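Local coordinates for alanine dehydrogenase/pyridine nucleotide transhydrogenase (Mycobacterium smegmatis str. MC2 155, PDB 3P2Y), which probably transfers hydride between NADH and NADP as the alpha 1 subunit of a proton-pumping transhydrogenase, at residues L24-V38 with P82-T95. Numbering follows the deposited sequence. Where two conformers were deposited one is given.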
ATOM      1  N   LEU A  24      15.425   2.861  37.417  1.00 16.15           N
ATOM      2  CA  LEU A  24      15.890   2.324  36.143  1.00 13.90           C
ATOM      3  C   LEU A  24      14.685   1.781  35.377  1.00 12.15           C
ATOM      4  O   LEU A  24      13.929   0.961  35.907  1.00 11.50           O
ATOM      5  CB  LEU A  24      16.920   1.201  36.361  1.00 14.97           C
ATOM      6  CG  LEU A  24      17.430   0.478  35.105  1.00 17.56           C
ATOM      7  CD1 LEU A  24      18.302   1.433  34.306  1.00 19.33           C
ATOM      8  CD2 LEU A  24      18.200  -0.807  35.530  1.00 22.15           C
ATOM      9  N   ILE A  25      14.501   2.285  34.147  1.00 10.92           N
ATOM     10  CA  ILE A  25      13.434   1.842  33.255  0.50 10.34           C
ATOM     11  C   ILE A  25      14.064   0.933  32.185  1.00 10.33           C
ATOM     12  O   ILE A  25      15.023   1.317  31.555  1.00 12.10           O
ATOM     13  CB  ILE A  25      12.764   3.062  32.575  0.50 10.09           C
ATOM     14  CG1 ILE A  25      12.498   4.180  33.597  0.50 10.28           C
ATOM     15  CG2 ILE A  25      11.494   2.633  31.811  0.50 10.41           C
ATOM     16  CD1 ILE A  25      11.455   3.823  34.653  0.50  7.89           C
ATOM     17  N   GLY A  26      13.529  -0.272  31.998  1.00  9.71           N
ATOM     18  CA  GLY A  26      14.106  -1.252  31.038  1.00  9.72           C
ATOM     19  C   GLY A  26      13.190  -1.441  29.837  1.00 10.17           C
ATOM     20  O   GLY A  26      11.978  -1.532  29.997  1.00  9.49           O
ATOM     21  N   VAL A  27      13.776  -1.442  28.636  1.00  9.30           N
ATOM     22  CA  VAL A  27      13.021  -1.603  27.401  1.00  9.03           C
ATOM     23  C   VAL A  27      13.560  -2.843  26.687  1.00  9.58           C
ATOM     24  O   VAL A  27      14.670  -2.807  26.162  1.00  9.55           O
ATOM     25  CB  VAL A  27      13.210  -0.379  26.448  1.00  9.31           C
ATOM     26  CG1 VAL A  27      12.354  -0.579  25.173  1.00 10.08           C
ATOM     27  CG2 VAL A  27      12.782   0.914  27.131  1.00 11.23           C
ATOM     28  N   PRO A  28      12.787  -3.943  26.638  1.00 10.42           N
ATOM     29  CA  PRO A  28      13.243  -5.133  25.916  1.00 10.62           C
ATOM     30  C   PRO A  28      12.961  -5.109  24.401  1.00  9.68           C
ATOM     31  O   PRO A  28      12.102  -4.343  23.911  1.00  9.61           O
ATOM     32  CB  PRO A  28      12.441  -6.284  26.551  1.00 11.56           C
ATOM     33  CG  PRO A  28      11.249  -5.645  27.169  1.00 13.23           C
ATOM     34  CD  PRO A  28      11.508  -4.152  27.331  1.00 11.33           C
ATOM     35  N   ARG A  29      13.708  -5.938  23.677  1.00  9.54           N
ATOM     36  CA  ARG A  29      13.367  -6.275  22.300  1.00  9.74           C
ATOM     37  C   ARG A  29      12.125  -7.159  22.318  1.00  9.84           C
ATOM     38  O   ARG A  29      12.014  -8.077  23.140  1.00 10.22           O
ATOM     39  CB  ARG A  29      14.530  -7.028  21.648  1.00 10.26           C
ATOM     40  CG  ARG A  29      14.229  -7.399  20.218  1.00 12.78           C
ATOM     41  CD  ARG A  29      15.397  -8.175  19.617  1.00 18.10           C
ATOM     42  NE  ARG A  29      14.977  -8.853  18.382  1.00 27.03           N
ATOM     43  CZ  ARG A  29      14.408 -10.077  18.322  1.00 31.14           C
ATOM     44  NH1 ARG A  29      14.074 -10.596  17.138  1.00 34.10           N
ATOM     45  NH2 ARG A  29      14.175 -10.802  19.421  1.00 30.43           N
ATOM     46  N   GLU A  30      11.151  -6.842  21.454  1.00  9.34           N
ATOM     47  CA  GLU A  30       9.969  -7.689  21.317  1.00 10.50           C
ATOM     48  C   GLU A  30      10.316  -9.004  20.631  1.00 11.88           C
ATOM     49  O   GLU A  30      10.890  -8.981  19.553  1.00 13.57           O
ATOM     50  CB  GLU A  30       8.896  -6.935  20.523  1.00  8.83           C
ATOM     51  CG  GLU A  30       8.363  -5.746  21.337  1.00  8.21           C
ATOM     52  CD  GLU A  30       7.644  -6.184  22.608  1.00  7.94           C
ATOM     53  OE1 GLU A  30       6.792  -7.094  22.534  1.00  8.38           O
ATOM     54  OE2 GLU A  30       7.940  -5.632  23.679  1.00  8.69           O
ATOM     55  N   SER A  31       9.938 -10.124  21.252  1.00 13.34           N
ATOM     56  CA  SER A  31      10.308 -11.467  20.767  1.00 14.99           C
ATOM     57  C   SER A  31       9.257 -12.118  19.871  1.00 16.17           C
ATOM     58  O   SER A  31       9.557 -13.103  19.204  1.00 15.05           O
ATOM     59  CB  SER A  31      10.588 -12.389  21.968  1.00 16.08           C
ATOM     60  OG  SER A  31       9.475 -12.458  22.848  1.00 17.53           O
ATOM     61  N   ALA A  32       8.024 -11.580  19.870  1.00 14.56           N
ATOM     62  CA  ALA A  32       6.932 -12.182  19.085  1.00 16.33           C
ATOM     63  C   ALA A  32       7.192 -12.174  17.583  1.00 15.84           C
ATOM     64  O   ALA A  32       7.727 -11.195  17.036  1.00 16.00           O
ATOM     65  CB  ALA A  32       5.595 -11.517  19.414  1.00 16.07           C
ATOM     66  N   GLU A  33       6.834 -13.271  16.906  1.00 16.17           N
ATOM     67  CA  GLU A  33       7.051 -13.354  15.462  1.00 16.61           C
ATOM     68  C   GLU A  33       6.317 -12.194  14.757  1.00 16.13           C
ATOM     69  O   GLU A  33       5.123 -11.946  15.033  1.00 16.47           O
ATOM     70  CB  GLU A  33       6.563 -14.699  14.885  1.00 17.59           C
ATOM     71  N   GLY A  34       7.047 -11.493  13.886  1.00 15.30           N
ATOM     72  CA  GLY A  34       6.475 -10.445  13.043  1.00 14.75           C
ATOM     73  C   GLY A  34       6.435  -9.093  13.732  1.00 13.69           C
ATOM     74  O   GLY A  34       6.106  -8.078  13.097  1.00 13.46           O
ATOM     75  N   GLU A  35       6.730  -9.055  15.036  1.00 12.22           N
ATOM     76  CA  GLU A  35       6.599  -7.792  15.770  1.00 11.15           C
ATOM     77  C   GLU A  35       7.767  -6.889  15.398  1.00 11.45           C
ATOM     78  O   GLU A  35       8.926  -7.354  15.364  1.00 13.78           O
ATOM     79  CB  GLU A  35       6.595  -8.013  17.284  1.00  9.76           C
ATOM     80  CG  GLU A  35       6.369  -6.691  18.070  1.00 10.12           C
ATOM     81  CD  GLU A  35       5.062  -6.007  17.647  1.00 10.09           C
ATOM     82  OE1 GLU A  35       3.990  -6.527  17.997  1.00 10.55           O
ATOM     83  OE2 GLU A  35       5.081  -4.979  16.940  1.00  8.83           O
ATOM     84  N   ARG A  36       7.481  -5.620  15.108  1.00  9.21           N
ATOM     85  CA  ARG A  36       8.532  -4.640  14.828  1.00  8.34           C
ATOM     86  C   ARG A  36       8.500  -3.428  15.763  1.00  8.25           C
ATOM     87  O   ARG A  36       9.408  -2.606  15.697  1.00  8.59           O
ATOM     88  CB  ARG A  36       8.433  -4.122  13.377  1.00  7.98           C
ATOM     89  CG  ARG A  36       8.693  -5.243  12.354  1.00  7.93           C
ATOM     90  CD  ARG A  36       8.433  -4.751  10.910  1.00 11.44           C
ATOM     91  NE  ARG A  36       9.316  -3.627  10.560  1.00 13.71           N
ATOM     92  CZ  ARG A  36       9.111  -2.768   9.557  1.00 14.62           C
ATOM     93  NH1 ARG A  36       8.043  -2.872   8.768  1.00 15.46           N
ATOM     94  NH2 ARG A  36       9.993  -1.798   9.349  1.00 15.11           N
ATOM     95  N   ARG A  37       7.474  -3.306  16.601  1.00  8.09           N
ATOM     96  CA  ARG A  37       7.388  -2.171  17.510  1.00  7.85           C
ATOM     97  C   ARG A  37       8.367  -2.375  18.670  1.00  7.92           C
ATOM     98  O   ARG A  37       8.856  -3.506  18.922  1.00  7.67           O
ATOM     99  CB  ARG A  37       5.953  -1.988  18.060  1.00  7.06           C
ATOM    100  CG  ARG A  37       4.933  -1.583  16.958  1.00  8.38           C
ATOM    101  CD  ARG A  37       3.490  -1.674  17.463  1.00  9.07           C
ATOM    102  NE  ARG A  37       3.136  -3.061  17.732  1.00  8.96           N
ATOM    103  CZ  ARG A  37       2.012  -3.446  18.323  1.00  9.86           C
ATOM    104  NH1 ARG A  37       1.120  -2.526  18.721  1.00  8.82           N
ATOM    105  NH2 ARG A  37       1.781  -4.747  18.544  1.00  8.25           N
ATOM    106  N   VAL A  38       8.617  -1.270  19.358  1.00  8.09           N
ATOM    107  CA  VAL A  38       9.456  -1.221  20.573  1.00  8.16           C
ATOM    108  C   VAL A  38       8.766  -0.258  21.544  1.00  7.86           C
ATOM    109  O   VAL A  38       8.166   0.721  21.124  1.00  7.55           O
ATOM    110  CB  VAL A  38      10.913  -0.721  20.200  1.00  8.22           C
ATOM    111  CG1 VAL A  38      10.893   0.680  19.562  1.00 10.70           C
ATOM    112  CG2 VAL A  38      11.836  -0.744  21.445  1.00  8.17           C
ATOM    113  N   PRO A  82      17.459  -5.542  29.992  1.00 13.11           N
ATOM    114  CA  PRO A  82      16.369  -4.704  30.429  1.00 13.12           C
ATOM    115  C   PRO A  82      15.535  -5.345  31.539  1.00 13.33           C
ATOM    116  O   PRO A  82      14.834  -4.617  32.250  1.00 13.73           O
ATOM    117  CB  PRO A  82      15.535  -4.556  29.146  1.00 13.40           C
ATOM    118  CG  PRO A  82      15.654  -5.893  28.488  1.00 13.49           C
ATOM    119  CD  PRO A  82      17.125  -6.284  28.758  1.00 13.00           C
ATOM    120  N   TRP A  83      15.616  -6.672  31.708  1.00 13.16           N
ATOM    121  CA  TRP A  83      14.639  -7.395  32.537  1.00 13.55           C
ATOM    122  C   TRP A  83      14.685  -7.119  34.034  1.00 14.56           C
ATOM    123  O   TRP A  83      13.622  -7.132  34.675  1.00 15.74           O
ATOM    124  CB  TRP A  83      14.687  -8.910  32.264  1.00 13.87           C
ATOM    125  CG  TRP A  83      14.381  -9.196  30.825  1.00 13.31           C
ATOM    126  CD1 TRP A  83      15.271  -9.586  29.854  1.00 15.31           C
ATOM    127  CD2 TRP A  83      13.114  -9.109  30.198  1.00 13.89           C
ATOM    128  NE1 TRP A  83      14.624  -9.733  28.654  1.00 16.82           N
ATOM    129  CE2 TRP A  83      13.300  -9.454  28.831  1.00 15.22           C
ATOM    130  CE3 TRP A  83      11.829  -8.770  30.649  1.00 15.27           C
ATOM    131  CZ2 TRP A  83      12.249  -9.465  27.908  1.00 16.63           C
ATOM    132  CZ3 TRP A  83      10.772  -8.795  29.733  1.00 15.05           C
ATOM    133  CH2 TRP A  83      10.995  -9.129  28.378  1.00 15.11           C
ATOM    134  N   PRO A  84      15.882  -6.862  34.597  1.00 14.83           N
ATOM    135  CA  PRO A  84      15.860  -6.646  36.056  1.00 16.27           C
ATOM    136  C   PRO A  84      15.598  -5.203  36.510  1.00 16.52           C
ATOM    137  O   PRO A  84      15.804  -4.866  37.701  1.00 16.96           O
ATOM    138  CB  PRO A  84      17.232  -7.143  36.507  1.00 17.48           C
ATOM    139  CG  PRO A  84      18.141  -6.980  35.333  1.00 18.13           C
ATOM    140  CD  PRO A  84      17.251  -7.067  34.078  1.00 14.51           C
ATOM    141  N   ALA A  85      15.119  -4.364  35.592  1.00 14.77           N
ATOM    142  CA  ALA A  85      14.853  -2.947  35.893  1.00 14.38           C
ATOM    143  C   ALA A  85      13.752  -2.787  36.937  1.00 14.08           C
ATOM    144  O   ALA A  85      12.926  -3.694  37.155  1.00 14.81           O
ATOM    145  CB  ALA A  85      14.448  -2.186  34.583  1.00 13.33           C
ATOM    146  N   ASP A  86      13.704  -1.602  37.544  1.00 12.85           N
ATOM    147  CA  ASP A  86      12.615  -1.258  38.462  1.00 13.66           C
ATOM    148  C   ASP A  86      11.270  -1.164  37.756  1.00 13.24           C
ATOM    149  O   ASP A  86      10.226  -1.472  38.343  1.00 13.41           O
ATOM    150  CB  ASP A  86      12.909   0.087  39.107  1.00 13.36           C
ATOM    151  CG  ASP A  86      14.201   0.078  39.871  1.00 16.83           C
ATOM    152  OD1 ASP A  86      14.335  -0.777  40.762  1.00 18.58           O
ATOM    153  OD2 ASP A  86      15.079   0.904  39.557  1.00 17.28           O
ATOM    154  N   VAL A  87      11.288  -0.697  36.510  1.00 12.02           N
ATOM    155  CA  VAL A  87      10.069  -0.647  35.706  1.00 11.36           C
ATOM    156  C   VAL A  87      10.437  -1.182  34.343  1.00 10.96           C
ATOM    157  O   VAL A  87      11.354  -0.653  33.713  1.00 11.39           O
ATOM    158  CB  VAL A  87       9.548   0.799  35.496  1.00 11.79           C
ATOM    159  CG1 VAL A  87       8.256   0.800  34.650  1.00 11.88           C
ATOM    160  CG2 VAL A  87       9.294   1.532  36.854  1.00 13.43           C
ATOM    161  N   VAL A  88       9.764  -2.239  33.905  1.00  9.82           N
ATOM    162  CA  VAL A  88      10.006  -2.773  32.546  1.00 10.03           C
ATOM    163  C   VAL A  88       8.804  -2.367  31.721  1.00  9.07           C
ATOM    164  O   VAL A  88       7.655  -2.590  32.134  1.00  9.70           O
ATOM    165  CB  VAL A  88      10.140  -4.311  32.566  1.00  9.95           C
ATOM    166  CG1 VAL A  88      10.215  -4.902  31.130  1.00  9.04           C
ATOM    167  CG2 VAL A  88      11.386  -4.718  33.403  1.00 10.84           C
ATOM    168  N   VAL A  89       9.057  -1.742  30.563  1.00  9.26           N
ATOM    169  CA  VAL A  89       7.975  -1.322  29.679  1.00  9.55           C
ATOM    170  C   VAL A  89       8.129  -2.077  28.376  1.00  8.94           C
ATOM    171  O   VAL A  89       9.218  -2.117  27.821  1.00  8.83           O
ATOM    172  CB  VAL A  89       7.947   0.221  29.421  1.00  9.67           C
ATOM    173  CG1 VAL A  89       7.696   0.976  30.745  1.00 10.20           C
ATOM    174  CG2 VAL A  89       9.226   0.735  28.746  1.00 11.14           C
ATOM    175  N   LYS A  90       7.068  -2.730  27.930  1.00  8.37           N
ATOM    176  CA  LYS A  90       7.194  -3.519  26.686  1.00  8.73           C
ATOM    177  C   LYS A  90       5.891  -3.426  25.926  1.00  8.87           C
ATOM    178  O   LYS A  90       4.951  -2.812  26.413  1.00  9.37           O
ATOM    179  CB  LYS A  90       7.575  -4.985  27.007  1.00 10.30           C
ATOM    180  CG  LYS A  90       6.419  -5.888  27.506  1.00  9.35           C
ATOM    181  CD  LYS A  90       6.954  -7.319  27.910  1.00 10.86           C
ATOM    182  CE  LYS A  90       7.757  -8.012  26.765  1.00 11.25           C
ATOM    183  NZ  LYS A  90       7.079  -7.972  25.382  1.00 10.38           N
ATOM    184  N   VAL A  91       5.828  -4.038  24.745  1.00  8.09           N
ATOM    185  CA  VAL A  91       4.626  -3.991  23.923  1.00  8.18           C
ATOM    186  C   VAL A  91       3.750  -5.219  24.194  1.00  9.26           C
ATOM    187  O   VAL A  91       2.686  -5.088  24.803  1.00 10.53           O
ATOM    188  CB  VAL A  91       4.972  -3.901  22.404  1.00  7.69           C
ATOM    189  CG1 VAL A  91       3.649  -3.762  21.537  1.00  8.81           C
ATOM    190  CG2 VAL A  91       5.891  -2.719  22.134  1.00  8.86           C
ATOM    191  N   ASN A  92       4.168  -6.395  23.714  1.00  8.61           N
ATOM    192  CA  ASN A  92       3.335  -7.608  23.832  1.00  9.80           C
ATOM    193  C   ASN A  92       3.437  -8.303  25.188  1.00  9.33           C
ATOM    194  O   ASN A  92       4.390  -8.064  25.930  1.00  9.48           O
ATOM    195  CB  ASN A  92       3.703  -8.614  22.729  1.00  9.74           C
ATOM    196  CG  ASN A  92       3.421  -8.064  21.346  1.00 12.37           C
ATOM    197  OD1 ASN A  92       4.270  -8.101  20.433  1.00 15.17           O
ATOM    198  ND2 ASN A  92       2.230  -7.554  21.180  1.00 10.14           N
ATOM    199  N   PRO A  93       2.431  -9.139  25.535  1.00 10.08           N
ATOM    200  CA  PRO A  93       2.503  -9.845  26.831  1.00 10.61           C
ATOM    201  C   PRO A  93       3.822 -10.604  26.946  1.00 11.63           C
ATOM    202  O   PRO A  93       4.291 -11.166  25.938  1.00 12.12           O
ATOM    203  CB  PRO A  93       1.331 -10.828  26.757  1.00 12.16           C
ATOM    204  CG  PRO A  93       0.275 -10.071  25.925  1.00 10.76           C
ATOM    205  CD  PRO A  93       1.126  -9.328  24.854  1.00 10.82           C
ATOM    206  N   PRO A  94       4.398 -10.666  28.159  1.00 12.03           N
ATOM    207  CA  PRO A  94       5.633 -11.382  28.360  1.00 12.54           C
ATOM    208  C   PRO A  94       5.421 -12.893  28.283  1.00 12.98           C
ATOM    209  O   PRO A  94       4.346 -13.397  28.649  1.00 13.92           O
ATOM    210  CB  PRO A  94       6.046 -10.992  29.790  1.00 13.66           C
ATOM    211  CG  PRO A  94       4.732 -10.761  30.498  1.00 12.35           C
ATOM    212  CD  PRO A  94       3.870 -10.090  29.420  1.00 12.38           C
ATOM    213  N   THR A  95       6.438 -13.599  27.785  1.00 13.05           N
ATOM    214  CA  THR A  95       6.440 -15.065  27.805  1.00 14.06           C
ATOM    215  C   THR A  95       6.825 -15.538  29.211  1.00 14.79           C
ATOM    216  O   THR A  95       7.300 -14.752  30.049  1.00 13.81           O
ATOM    217  CB  THR A  95       7.482 -15.635  26.844  1.00 13.39           C
ATOM    218  OG1 THR A  95       8.778 -15.258  27.306  1.00 14.77           O
ATOM    219  CG2 THR A  95       7.293 -15.113  25.400  1.00 14.40           C
TER
HETATM  220  O   HOH W   1       9.653  -9.261  24.357  1.00 12.91           O
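Pro28 lies over one face of the Trp83 indole, its CB 3.5 Å from Trp83 CZ2 and its CG above the six-membered ring in a CH-pi contact. Pro82 CG rests on the same face, toward the rim, and also packs against Pro28. The Arg37 guanidinium carries Val91 CG1 over the centre of one face, 3.6 Å from Arg37 CZ, while Glu35 CD lies in the guanidinium plane at its edge, the carboxylate itself tilted. That grip is side-on: Arg37 NE and NH2 each take one oxygen of Glu35, and Glu35 OE2 also accepts the backbone N of Arg37. The bent Glu30 side chain (chi2 -64°) brings its carboxylate to the backbone of Val91 and Asn92. Both its oxygens are met from above the carboxylate plane, OE2 by Val91 N at 2.9 Å and OE1 by Asn92 N at 3.0 Å, holding the loop that follows strand 87-89 through two consecutive N-H groups. Lys90 adds a salt bridge, NZ to Glu30 OE1 at 3.0 Å, which probably balances the charge of the buried carboxylate; its ammonium also donates to Asn92 O. A water joins Lys90 NZ to Arg29 O and Ser31 N.

Strands 24-27 and 87-89 run parallel, 27° apart, joined by Val87 N to Leu24 O, Gly26 N to Val87 O (2.8 Å) and Val89 N to Gly26 O. Side-chain-less Gly26 lets Pro82 O and Ala85 CB close in. Beyond the ladder, Asp86 OD2 accepts Leu24 N with its anti lone pair (2.9 Å); OD1 pairs with Lys103, and Asp86 belongs to a calcium site seen for this protein. These are the two central strands of the N-terminal domain's six-stranded parallel sheet, in Rossmann order 3-2-1-4-5-6, flanked by strands 54-57 and 107-110; Val89 meets helix 336-354 and Trp83 touches helix 96-99.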